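Local coordinates for protein octenoyl-coa reductase/carboxylase (Streptomyces sp., PDB 4A0S) that catalyses the NADPH-dependent reductive carboxylation of 2-octenoyl-CoA, a carbon-fixing step that supplies an unusual extender unit for polyketide biosynthesis, at residues K44-L50 and V79-E85; A27-A32 and P109-L113; S72-T78 and L113-C117. The contacts are given in a common frame with arbitrary orientation. Residue numbers count along the deposited sequence, not the author numbering.

Interaction 1 of 3, residues K44-L50 and V79-E85; sequences KDVRKSL and VWSAMFE. With NAP (NADP nicotinamide-adenine-dinucleotide phosphate), chain F.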
loop_
_atom_site.group_PDB
_atom_site.type_symbol
_atom_site.label_atom_id
_atom_site.label_comp_id
_atom_site.label_asym_id
_atom_site.label_seq_id
_atom_site.Cartn_x
_atom_site.Cartn_y
_atom_site.Cartn_z
ATOM N N LYS A 44 9.766 36.632 -20.196
ATOM C CA LYS A 44 9.699 35.937 -21.484
ATOM C C LYS A 44 8.265 35.846 -21.972
ATOM O O LYS A 44 7.613 34.795 -21.889
ATOM C CB LYS A 44 10.336 34.558 -21.367
ATOM C CG LYS A 44 11.738 34.621 -20.786
ATOM C CD LYS A 44 12.363 33.263 -20.633
ATOM C CE LYS A 44 13.793 33.404 -20.120
ATOM N NZ LYS A 44 14.506 32.105 -20.260
ATOM N N ASP A 45 7.785 36.980 -22.465
ATOM C CA ASP A 45 6.407 37.162 -22.874
ATOM C C ASP A 45 5.986 36.089 -23.866
ATOM O O ASP A 45 6.391 36.128 -25.043
ATOM C CB ASP A 45 6.251 38.559 -23.496
ATOM C CG ASP A 45 4.802 38.927 -23.782
ATOM O OD1 ASP A 45 3.937 38.036 -23.746
ATOM O OD2 ASP A 45 4.533 40.124 -24.064
ATOM N N VAL A 46 5.167 35.143 -23.396
ATOM C CA VAL A 46 4.732 34.025 -24.251
ATOM C C VAL A 46 4.122 34.524 -25.543
ATOM O O VAL A 46 4.082 33.800 -26.529
ATOM C CB VAL A 46 3.685 33.123 -23.588
ATOM C CG1 VAL A 46 4.248 32.503 -22.346
ATOM C CG2 VAL A 46 2.356 33.893 -23.354
ATOM N N ARG A 47 3.632 35.763 -25.541
ATOM C CA ARG A 47 2.953 36.265 -26.726
ATOM C C ARG A 47 3.963 36.577 -27.813
ATOM O O ARG A 47 3.596 36.756 -28.967
ATOM C CB ARG A 47 2.135 37.504 -26.399
ATOM C CG ARG A 47 1.033 37.238 -25.396
ATOM C CD ARG A 47 0.434 38.541 -24.905
ATOM N NE ARG A 47 1.449 39.341 -24.232
ATOM C CZ ARG A 47 1.225 40.533 -23.686
ATOM N NH1 ARG A 47 0.012 41.066 -23.706
ATOM N NH2 ARG A 47 2.213 41.178 -23.092
ATOM N N LYS A 48 5.241 36.638 -27.449
ATOM C CA LYS A 48 6.289 36.900 -28.437
ATOM C C LYS A 48 6.693 35.629 -29.189
ATOM O O LYS A 48 7.207 35.688 -30.310
ATOM C CB LYS A 48 7.500 37.567 -27.783
ATOM C CG LYS A 48 7.175 38.914 -27.186
ATOM C CD LYS A 48 8.420 39.637 -26.731
ATOM C CE LYS A 48 8.091 41.059 -26.282
ATOM N NZ LYS A 48 7.345 41.826 -27.330
ATOM N N SER A 49 6.419 34.479 -28.580
ATOM C CA SER A 49 6.777 33.192 -29.160
ATOM C C SER A 49 5.586 32.496 -29.784
ATOM O O SER A 49 5.711 31.890 -30.850
ATOM C CB SER A 49 7.378 32.301 -28.094
ATOM O OG SER A 49 6.435 32.148 -27.054
ATOM N N LEU A 50 4.433 32.572 -29.121
ATOM C CA LEU A 50 3.220 31.926 -29.613
ATOM C C LEU A 50 2.838 32.404 -31.001
ATOM O O LEU A 50 2.846 33.603 -31.272
ATOM C CB LEU A 50 2.069 32.120 -28.634
ATOM C CG LEU A 50 2.216 31.237 -27.390
ATOM C CD1 LEU A 50 1.166 31.579 -26.339
ATOM C CD2 LEU A 50 2.157 29.738 -27.743
ATOM N N VAL A 79 2.558 27.739 -20.957
ATOM C CA VAL A 79 3.430 28.848 -20.590
ATOM C C VAL A 79 4.910 28.455 -20.608
ATOM O O VAL A 79 5.707 29.156 -21.225
ATOM C CB VAL A 79 3.068 29.420 -19.200
ATOM C CG1 VAL A 79 4.018 30.546 -18.802
ATOM C CG2 VAL A 79 1.609 29.874 -19.166
ATOM N N TRP A 80 5.278 27.368 -19.925
ATOM C CA TRP A 80 6.667 26.912 -19.946
ATOM C C TRP A 80 7.128 26.727 -21.391
ATOM O O TRP A 80 8.209 27.179 -21.745
ATOM C CB TRP A 80 6.857 25.581 -19.207
ATOM C CG TRP A 80 6.580 25.598 -17.745
ATOM C CD1 TRP A 80 5.777 24.729 -17.060
ATOM C CD2 TRP A 80 7.080 26.525 -16.783
ATOM N NE1 TRP A 80 5.763 25.049 -15.726
ATOM C CE2 TRP A 80 6.543 26.153 -15.529
ATOM C CE3 TRP A 80 7.920 27.643 -16.858
ATOM C CZ2 TRP A 80 6.833 26.851 -14.348
ATOM C CZ3 TRP A 80 8.212 28.341 -15.692
ATOM C CH2 TRP A 80 7.671 27.938 -14.449
ATOM N N SER A 81 6.301 26.057 -22.204
ATOM C CA SER A 81 6.575 25.848 -23.636
ATOM C C SER A 81 6.901 27.131 -24.355
ATOM O O SER A 81 7.909 27.226 -25.052
ATOM C CB SER A 81 5.355 25.285 -24.364
ATOM O OG SER A 81 5.052 23.997 -23.933
ATOM N N ALA A 82 5.993 28.093 -24.240
ATOM C CA ALA A 82 6.111 29.354 -24.954
ATOM C C ALA A 82 7.278 30.196 -24.452
ATOM O O ALA A 82 7.720 31.123 -25.126
ATOM C CB ALA A 82 4.827 30.117 -24.864
ATOM N N MET A 83 7.755 29.886 -23.251
ATOM C CA MET A 83 8.963 30.498 -22.706
ATOM C C MET A 83 10.231 29.719 -23.053
ATOM O O MET A 83 11.339 30.159 -22.720
ATOM C CB MET A 83 8.861 30.585 -21.186
ATOM C CG MET A 83 7.855 31.576 -20.675
ATOM S SD MET A 83 7.643 31.438 -18.893
ATOM C CE MET A 83 9.270 31.741 -18.269
ATOM N N PHE A 84 10.064 28.561 -23.697
ATOM C CA PHE A 84 11.161 27.599 -23.931
ATOM C C PHE A 84 11.879 27.169 -22.638
ATOM O O PHE A 84 13.061 26.803 -22.640
ATOM C CB PHE A 84 12.121 28.100 -25.023
ATOM C CG PHE A 84 11.417 28.559 -26.282
ATOM C CD1 PHE A 84 10.950 27.639 -27.217
ATOM C CD2 PHE A 84 11.215 29.921 -26.529
ATOM C CE1 PHE A 84 10.286 28.063 -28.383
ATOM C CE2 PHE A 84 10.553 30.353 -27.688
ATOM C CZ PHE A 84 10.095 29.420 -28.615
ATOM N N GLU A 85 11.128 27.182 -21.540
ATOM C CA GLU A 85 11.632 26.782 -20.230
ATOM C C GLU A 85 11.027 25.472 -19.698
ATOM O O GLU A 85 9.894 25.128 -20.028
ATOM C CB GLU A 85 11.401 27.896 -19.226
ATOM C CG GLU A 85 12.269 29.097 -19.468
ATOM C CD GLU A 85 12.254 30.039 -18.297
ATOM O OE1 GLU A 85 11.489 29.782 -17.344
ATOM O OE2 GLU A 85 13.013 31.026 -18.319
HETATM P PA NAP F . -1.608 28.122 -12.221
HETATM O O1A NAP F . -3.104 27.911 -12.663
HETATM O O2A NAP F . -0.925 29.358 -12.726
HETATM O O5B NAP F . -1.626 28.160 -10.683
HETATM C C5B NAP F . -0.374 28.200 -10.030
HETATM C C4B NAP F . -0.612 28.850 -8.676
HETATM O O4B NAP F . 0.661 28.836 -8.014
HETATM C C3B NAP F . -1.059 30.324 -8.780
HETATM O O3B NAP F . -2.384 30.360 -8.291
HETATM C C2B NAP F . -0.203 31.053 -7.755
HETATM O O2B NAP F . -0.794 31.039 -6.456
HETATM C C1B NAP F . 1.044 30.246 -7.686
HETATM N N9A NAP F . 1.957 30.718 -8.757
HETATM C C8A NAP F . 1.663 31.213 -9.971
HETATM N N7A NAP F . 2.786 31.484 -10.648
HETATM C C5A NAP F . 3.785 31.153 -9.841
HETATM C C6A NAP F . 5.148 31.233 -9.979
HETATM N N6A NAP F . 5.674 31.683 -11.117
HETATM N N1A NAP F . 5.903 30.818 -8.973
HETATM C C2A NAP F . 5.371 30.331 -7.855
HETATM N N3A NAP F . 4.071 30.261 -7.671
HETATM C C4A NAP F . 3.268 30.665 -8.659
HETATM O O3 NAP F . -0.720 26.854 -12.629
HETATM P PN NAP F . -1.143 25.336 -12.311
HETATM O O1N NAP F . -1.876 24.914 -13.633
HETATM O O2N NAP F . -1.862 25.155 -11.000
HETATM O O5D NAP F . 0.324 24.707 -12.320
HETATM C C5D NAP F . 1.132 25.040 -11.196
HETATM C C4D NAP F . 2.428 24.312 -11.413
HETATM O O4D NAP F . 2.086 22.885 -11.514
HETATM C C3D NAP F . 3.106 24.663 -12.738
HETATM O O3D NAP F . 4.507 24.688 -12.393
HETATM C C2D NAP F . 2.780 23.496 -13.646
HETATM O O2D NAP F . 3.801 23.300 -14.652
HETATM C C1D NAP F . 2.886 22.383 -12.622
HETATM N N1N NAP F . 1.994 21.337 -13.063
HETATM C C2N NAP F . 2.505 20.057 -13.098
HETATM C C3N NAP F . 1.642 19.081 -13.508
HETATM C C7N NAP F . 2.197 17.711 -13.559
HETATM O O7N NAP F . 3.331 17.449 -13.147
HETATM N N7N NAP F . 1.379 16.861 -14.120
HETATM C C4N NAP F . 0.318 19.347 -13.872
HETATM C C5N NAP F . -0.211 20.625 -13.827
HETATM C C6N NAP F . 0.642 21.633 -13.409
HETATM P P2B NAP F . -0.192 32.114 -5.421
HETATM O O1X NAP F . -1.427 32.043 -4.360
HETATM O O2X NAP F . 1.163 31.563 -4.744
HETATM O O3X NAP F . -0.094 33.352 -6.279
HETATM O O HOH W 1 13.986 30.573 -22.753
#
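The short, weakly bonded helix 46-49 lies beside the C-terminal end of helix 76-82, with the CA atoms of Val-46 and Ala-82 4.9 Å apart and those of Lys-44 and Met-83 5.6 Å apart. Asp-45 caps the shorter helix: its OD1 accepts from Arg-47 N at 2.9 Å, and its carboxylate also forms a salt bridge with the Arg-47 guanidinium. The longer helix stops in a Schellman motif, in which Phe-84, at positive phi, turns the chain while Glu-85 N bonds back to Trp-80 O (2.9 Å) and Phe-84 N to Ser-81 O (2.9 Å). The small side chain of Ala-82 permits the close approach, its CB lying 3.5 Å from Val-46 CB and 3.8 Å from Leu-50 CG. Within the medium-chain dehydrogenase/reductase fold, helix 76-82 borders the cofactor cleft: Trp-80 NE1 donates to the NADP ribose oxygen O2D at 2.8 Å, and Trp-80 also touches octanoyl-CoA. At the end of helix 46-49, Ser-49 OG lies 2.5 Å from Ala-82 O and 2.9 Å from Val-46 O. The extended Lys-44 side chain reaches past Met-83 to Glu-85, where NZ forms a salt bridge with Glu-85 OE2 (2.7 Å) and a water links NZ to Met-83 O.

Interaction 2 of 3, residues A27-A32 and P109-L113; sequences ALHLRA and PYHVL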
loop_
_atom_site.group_PDB
_atom_site.type_symbol
_atom_site.label_atom_id
_atom_site.label_comp_id
_atom_site.label_asym_id
_atom_site.label_seq_id
_atom_site.Cartn_x
_atom_site.Cartn_y
_atom_site.Cartn_z
ATOM N N ALA A 27 -3.520 26.297 -35.601
ATOM C CA ALA A 27 -2.915 25.838 -34.358
ATOM C C ALA A 27 -2.137 26.933 -33.671
ATOM O O ALA A 27 -1.423 27.699 -34.320
ATOM C CB ALA A 27 -1.997 24.660 -34.629
ATOM N N LEU A 28 -2.277 26.976 -32.350
ATOM C CA LEU A 28 -1.389 27.734 -31.507
ATOM C C LEU A 28 -0.128 26.913 -31.445
ATOM O O LEU A 28 -0.162 25.754 -31.035
ATOM C CB LEU A 28 -1.968 27.902 -30.104
ATOM C CG LEU A 28 -1.209 28.907 -29.234
ATOM C CD1 LEU A 28 -1.437 30.362 -29.713
ATOM C CD2 LEU A 28 -1.606 28.720 -27.788
ATOM N N HIS A 29 0.984 27.501 -31.877
ATOM C CA HIS A 29 2.222 26.745 -31.913
ATOM C C HIS A 29 3.433 27.605 -31.690
ATOM O O HIS A 29 3.370 28.845 -31.720
ATOM C CB HIS A 29 2.359 26.014 -33.248
ATOM C CG HIS A 29 2.484 26.930 -34.421
ATOM N ND1 HIS A 29 1.393 27.544 -35.000
ATOM C CD2 HIS A 29 3.569 27.339 -35.122
ATOM C CE1 HIS A 29 1.803 28.294 -36.009
ATOM N NE2 HIS A 29 3.118 28.184 -36.108
ATOM N N LEU A 30 4.542 26.917 -31.468
ATOM C CA LEU A 30 5.836 27.553 -31.409
ATOM C C LEU A 30 6.614 27.141 -32.638
ATOM O O LEU A 30 6.271 26.150 -33.311
ATOM C CB LEU A 30 6.566 27.126 -30.149
ATOM C CG LEU A 30 5.808 27.392 -28.847
ATOM C CD1 LEU A 30 6.492 26.607 -27.763
ATOM C CD2 LEU A 30 5.754 28.877 -28.524
ATOM N N ARG A 31 7.667 27.901 -32.912
ATOM C CA ARG A 31 8.521 27.679 -34.050
ATOM C C ARG A 31 9.905 27.333 -33.530
ATOM O O ARG A 31 10.423 28.005 -32.644
ATOM C CB ARG A 31 8.574 28.943 -34.913
ATOM C CG ARG A 31 7.236 29.332 -35.548
ATOM C CD ARG A 31 6.851 28.408 -36.702
ATOM N NE ARG A 31 7.806 28.497 -37.812
ATOM C CZ ARG A 31 8.146 27.480 -38.604
ATOM N NH1 ARG A 31 7.615 26.279 -38.421
ATOM N NH2 ARG A 31 9.030 27.667 -39.579
ATOM N N ALA A 32 10.492 26.265 -34.065
ATOM C CA ALA A 32 11.810 25.803 -33.632
ATOM C C ALA A 32 12.862 26.901 -33.712
ATOM O O ALA A 32 13.747 26.978 -32.852
ATOM C CB ALA A 32 12.247 24.590 -34.446
ATOM N N PRO A 109 9.202 21.643 -37.352
ATOM C CA PRO A 109 9.687 23.004 -37.102
ATOM C C PRO A 109 8.660 23.860 -36.347
ATOM O O PRO A 109 8.939 25.012 -35.994
ATOM C CB PRO A 109 9.922 23.576 -38.512
ATOM C CG PRO A 109 9.568 22.521 -39.488
ATOM C CD PRO A 109 8.833 21.434 -38.765
ATOM N N TYR A 110 7.483 23.287 -36.114
ATOM C CA TYR A 110 6.422 23.919 -35.355
ATOM C C TYR A 110 6.061 22.962 -34.234
ATOM O O TYR A 110 6.239 21.743 -34.359
ATOM C CB TYR A 110 5.196 24.176 -36.240
ATOM C CG TYR A 110 4.644 22.928 -36.889
ATOM C CD1 TYR A 110 5.164 22.448 -38.096
ATOM C CD2 TYR A 110 3.602 22.214 -36.286
ATOM C CE1 TYR A 110 4.654 21.274 -38.688
ATOM C CE2 TYR A 110 3.088 21.053 -36.872
ATOM C CZ TYR A 110 3.617 20.595 -38.063
ATOM O OH TYR A 110 3.095 19.452 -38.621
ATOM N N HIS A 111 5.575 23.516 -33.134
ATOM C CA HIS A 111 5.066 22.697 -32.071
ATOM C C HIS A 111 3.683 23.164 -31.685
ATOM O O HIS A 111 3.523 24.265 -31.161
ATOM C CB HIS A 111 5.977 22.738 -30.866
ATOM C CG HIS A 111 5.532 21.829 -29.770
ATOM N ND1 HIS A 111 6.123 21.823 -28.528
ATOM C CD2 HIS A 111 4.559 20.886 -29.735
ATOM C CE1 HIS A 111 5.531 20.911 -27.776
ATOM N NE2 HIS A 111 4.577 20.334 -28.484
ATOM N N VAL A 112 2.696 22.313 -31.947
ATOM C CA VAL A 112 1.326 22.599 -31.558
ATOM C C VAL A 112 1.104 22.222 -30.101
ATOM O O VAL A 112 1.118 21.053 -29.730
ATOM C CB VAL A 112 0.319 21.912 -32.465
ATOM C CG1 VAL A 112 -1.115 22.331 -32.071
ATOM C CG2 VAL A 112 0.629 22.253 -33.946
ATOM N N LEU A 113 0.891 23.255 -29.297
ATOM C CA LEU A 113 0.770 23.150 -27.842
ATOM C C LEU A 113 -0.635 22.788 -27.428
ATOM O O LEU A 113 -1.516 22.695 -28.265
ATOM C CB LEU A 113 1.138 24.489 -27.209
ATOM C CG LEU A 113 2.479 25.080 -27.638
ATOM C CD1 LEU A 113 2.731 26.288 -26.785
ATOM C CD2 LEU A 113 3.646 24.068 -27.501
#
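Pro-109 opens the pairing by accepting, through its O, a hydrogen bond from Ala-32 N at 2.8 Å, just where the first segment leaves its strand. Arg-31 folds back over this end, but its guanidinium is held by a salt bridge with Glu-33. Tyr-110 lies opposite Arg-31 in a non-hydrogen-bonded pair, and its CB lies 3.7 Å from His-29 CD2. His-111 forms the hydrogen-bonded pair with Leu-30: His-111 N donates to Leu-30 O at 2.7 Å, and Leu-30 N to His-111 O at 2.9 Å. Segments 27-31 and 110-112 thus run antiparallel, their axes 4.3 Å apart at closest approach and at 144° to each other; they belong to a small sheet in which strand 24-31 also pairs with 51-52 and 54-56. The imidazole of His-111 turns away from Leu-30 and is fixed by Thr-89 and the backbone of Thr-168. Val-112 faces His-29 in the next non-hydrogen-bonded pair, on the face shared with Tyr-110 and Arg-31, and its CG1 meets Ala-27 CB at 3.6 Å; His-29 ND1 in turn donates to Ala-27 O at 2.9 Å. Leu-113, just past the strand, still donates from N to Leu-28 O (3.2 Å), while its CD2 packs on Leu-30 CD1 at 3.8 Å, on the side of the sheet facing helix 76-82.

Interaction 3 of 3, residues S72-T78 and L113-C117; sequences SSINYNT and LGSDC. With NAP (NADP nicotinamide-adenine-dinucleotide phosphate), chain F.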
loop_
_atom_site.group_PDB
_atom_site.type_symbol
_atom_site.label_atom_id
_atom_site.label_comp_id
_atom_site.label_asym_id
_atom_site.label_seq_id
_atom_site.Cartn_x
_atom_site.Cartn_y
_atom_site.Cartn_z
ATOM N N SER A 72 -9.921 23.984 -25.344
ATOM C CA SER A 72 -8.734 23.500 -24.693
ATOM C C SER A 72 -8.559 24.418 -23.497
ATOM O O SER A 72 -9.518 25.082 -23.074
ATOM C CB SER A 72 -7.563 23.582 -25.671
ATOM O OG SER A 72 -6.387 23.017 -25.137
ATOM N N SER A 73 -7.367 24.445 -22.914
ATOM C CA SER A 73 -7.140 25.347 -21.809
ATOM C C SER A 73 -5.687 25.750 -21.829
ATOM O O SER A 73 -4.842 25.066 -22.439
ATOM C CB SER A 73 -7.459 24.653 -20.484
ATOM O OG SER A 73 -6.397 23.793 -20.116
ATOM N N ILE A 74 -5.381 26.850 -21.155
ATOM C CA ILE A 74 -3.986 27.148 -20.886
ATOM C C ILE A 74 -3.583 26.350 -19.661
ATOM O O ILE A 74 -4.294 26.345 -18.637
ATOM C CB ILE A 74 -3.731 28.649 -20.649
ATOM C CG1 ILE A 74 -4.304 29.455 -21.803
ATOM C CG2 ILE A 74 -2.234 28.910 -20.477
ATOM C CD1 ILE A 74 -3.668 29.127 -23.142
ATOM N N ASN A 75 -2.474 25.636 -19.799
ATOM C CA ASN A 75 -1.846 25.009 -18.677
ATOM C C ASN A 75 -0.540 25.674 -18.460
ATOM O O ASN A 75 -0.036 26.370 -19.341
ATOM C CB ASN A 75 -1.670 23.522 -18.934
ATOM C CG ASN A 75 -2.932 22.790 -18.684
ATOM O OD1 ASN A 75 -3.319 22.611 -17.536
ATOM N ND2 ASN A 75 -3.630 22.436 -19.744
ATOM N N TYR A 76 0.017 25.486 -17.279
ATOM C CA TYR A 76 1.253 26.144 -17.059
ATOM C C TYR A 76 2.292 25.620 -18.027
ATOM O O TYR A 76 3.141 26.372 -18.456
ATOM C CB TYR A 76 1.699 26.134 -15.595
ATOM C CG TYR A 76 2.364 27.443 -15.273
ATOM C CD1 TYR A 76 3.634 27.722 -15.766
ATOM C CD2 TYR A 76 1.713 28.427 -14.542
ATOM C CE1 TYR A 76 4.264 28.930 -15.522
ATOM C CE2 TYR A 76 2.343 29.662 -14.286
ATOM C CZ TYR A 76 3.624 29.900 -14.793
ATOM O OH TYR A 76 4.303 31.082 -14.546
ATOM N N ASN A 77 2.195 24.345 -18.411
ATOM C CA ASN A 77 3.185 23.807 -19.337
ATOM C C ASN A 77 3.141 24.507 -20.701
ATOM O O ASN A 77 4.159 24.586 -21.392
ATOM C CB ASN A 77 3.135 22.269 -19.464
ATOM C CG ASN A 77 1.856 21.756 -20.142
ATOM O OD1 ASN A 77 0.917 22.500 -20.385
ATOM N ND2 ASN A 77 1.828 20.459 -20.447
ATOM N N THR A 78 1.968 25.037 -21.046
ATOM C CA THR A 78 1.786 25.853 -22.240
ATOM C C THR A 78 2.648 27.088 -22.114
ATOM O O THR A 78 3.373 27.444 -23.043
ATOM C CB THR A 78 0.304 26.263 -22.425
ATOM O OG1 THR A 78 -0.532 25.113 -22.233
ATOM C CG2 THR A 78 0.064 26.874 -23.834
ATOM N N LEU A 113 0.891 23.255 -29.297
ATOM C CA LEU A 113 0.770 23.150 -27.842
ATOM C C LEU A 113 -0.635 22.788 -27.428
ATOM O O LEU A 113 -1.516 22.695 -28.265
ATOM C CB LEU A 113 1.138 24.489 -27.209
ATOM C CG LEU A 113 2.479 25.080 -27.638
ATOM C CD1 LEU A 113 2.731 26.288 -26.785
ATOM C CD2 LEU A 113 3.646 24.068 -27.501
ATOM N N GLY A 114 -0.847 22.617 -26.122
ATOM C CA GLY A 114 -2.172 22.346 -25.614
ATOM C C GLY A 114 -2.176 20.926 -25.117
ATOM O O GLY A 114 -1.931 19.989 -25.874
ATOM N N SER A 115 -2.458 20.775 -23.834
ATOM C CA SER A 115 -2.259 19.502 -23.169
ATOM C C SER A 115 -3.536 18.922 -22.616
ATOM O O SER A 115 -3.545 17.814 -22.092
ATOM C CB SER A 115 -1.223 19.677 -22.078
ATOM O OG SER A 115 -0.038 20.111 -22.707
ATOM N N ASP A 116 -4.624 19.653 -22.764
ATOM C CA ASP A 116 -5.930 19.014 -22.634
ATOM C C ASP A 116 -6.900 19.618 -23.624
ATOM O O ASP A 116 -6.566 20.574 -24.340
ATOM C CB ASP A 116 -6.452 18.958 -21.169
ATOM C CG ASP A 116 -6.294 20.258 -20.401
ATOM O OD1 ASP A 116 -6.208 21.357 -20.986
ATOM O OD2 ASP A 116 -6.282 20.179 -19.163
ATOM N N CYS A 117 -8.086 19.040 -23.711
ATOM C CA CYS A 117 -9.071 19.572 -24.602
ATOM C C CYS A 117 -10.320 18.776 -24.450
ATOM O O CYS A 117 -10.315 17.706 -23.836
ATOM C CB CYS A 117 -8.596 19.551 -26.057
ATOM S SG CYS A 117 -8.903 18.060 -26.946
HETATM P PA NAP F . -1.608 28.122 -12.221
HETATM O O1A NAP F . -3.104 27.911 -12.663
HETATM O O2A NAP F . -0.925 29.358 -12.726
HETATM O O5B NAP F . -1.626 28.160 -10.683
HETATM C C5B NAP F . -0.374 28.200 -10.030
HETATM C C4B NAP F . -0.612 28.850 -8.676
HETATM O O4B NAP F . 0.661 28.836 -8.014
HETATM C C3B NAP F . -1.059 30.324 -8.780
HETATM O O3B NAP F . -2.384 30.360 -8.291
HETATM C C2B NAP F . -0.203 31.053 -7.755
HETATM O O2B NAP F . -0.794 31.039 -6.456
HETATM C C1B NAP F . 1.044 30.246 -7.686
HETATM N N9A NAP F . 1.957 30.718 -8.757
HETATM C C8A NAP F . 1.663 31.213 -9.971
HETATM N N7A NAP F . 2.786 31.484 -10.648
HETATM C C5A NAP F . 3.785 31.153 -9.841
HETATM C C6A NAP F . 5.148 31.233 -9.979
HETATM N N6A NAP F . 5.674 31.683 -11.117
HETATM N N1A NAP F . 5.903 30.818 -8.973
HETATM C C2A NAP F . 5.371 30.331 -7.855
HETATM N N3A NAP F . 4.071 30.261 -7.671
HETATM C C4A NAP F . 3.268 30.665 -8.659
HETATM O O3 NAP F . -0.720 26.854 -12.629
HETATM P PN NAP F . -1.143 25.336 -12.311
HETATM O O1N NAP F . -1.876 24.914 -13.633
HETATM O O2N NAP F . -1.862 25.155 -11.000
HETATM O O5D NAP F . 0.324 24.707 -12.320
HETATM C C5D NAP F . 1.132 25.040 -11.196
HETATM C C4D NAP F . 2.428 24.312 -11.413
HETATM O O4D NAP F . 2.086 22.885 -11.514
HETATM C C3D NAP F . 3.106 24.663 -12.738
HETATM O O3D NAP F . 4.507 24.688 -12.393
HETATM C C2D NAP F . 2.780 23.496 -13.646
HETATM O O2D NAP F . 3.801 23.300 -14.652
HETATM C C1D NAP F . 2.886 22.383 -12.622
HETATM N N1N NAP F . 1.994 21.337 -13.063
HETATM C C2N NAP F . 2.505 20.057 -13.098
HETATM C C3N NAP F . 1.642 19.081 -13.508
HETATM C C7N NAP F . 2.197 17.711 -13.559
HETATM O O7N NAP F . 3.331 17.449 -13.147
HETATM N N7N NAP F . 1.379 16.861 -14.120
HETATM C C4N NAP F . 0.318 19.347 -13.872
HETATM C C5N NAP F . -0.211 20.625 -13.827
HETATM C C6N NAP F . 0.642 21.633 -13.409
HETATM P P2B NAP F . -0.192 32.114 -5.421
HETATM O O1X NAP F . -1.427 32.043 -4.360
HETATM O O2X NAP F . 1.163 31.563 -4.744
HETATM O O3X NAP F . -0.094 33.352 -6.279
HETATM O O HOH W 2 -2.873 23.409 -22.521
HETATM O O HOH W 3 0.327 22.881 -23.624
#
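In the GroES-like domain of this medium-chain dehydrogenase/reductase, the turn from strand 64-73 into helix 76-82 forms part of the wall of the cofactor and substrate pocket. Tyr-76 presents its ring edge to NADP, CD2 lying 3.3 Å from O2A, and Asn-77 touches octanoyl-CoA. Behind the pocket, this turn is held to the loop leading into strand 117-124. Asp-116 is central: its OD1 accepts from Ser-73 OG at 2.6 Å and from Asn-75 ND2 at 3.1 Å, while its backbone O accepts from Ser-72 OG at 2.6 Å. Asn-77 ND2 donates to Ser-115 OG (3.0 Å), a hydroxyl that is also bonded to Trp-164 O. Gly-114 adopts phi/psi of 111/120, where any side chain would collide with the carbonyl O of Leu-113. Two waters fill the remaining gap: one joins Ser-73 O, Asn-75 ND2, Thr-78 OG1 and Ser-115 N, and the other, bonded to Thr-78 OG1 and Ser-115 OG, accepts from Gly-114 N at 2.8 Å.

How the interactions relate
From the N terminus, strand 24-31 begins interaction 2, which closes the longest of the three loops when the chain returns at 109-113. Helix 46-49 follows that strand, and interaction 1 closes its own loop at 79-85, wholly within the first. Segment 72-78 precedes 79-85 on the same helix 76-82 but pairs only later, with 113-117, so interaction 3 crosses interaction 1, whereas interactions 2 and 3 end on the shared Leu-113. That leucine meets Leu-50 and Ser-81 of interaction 1, and Leu-30 of interaction 2 packs on Ser-81 and Ala-82. Together the contacts join the small N-terminal sheet, helix 76-82 beside NADP, and strands 64-73 and 117-124.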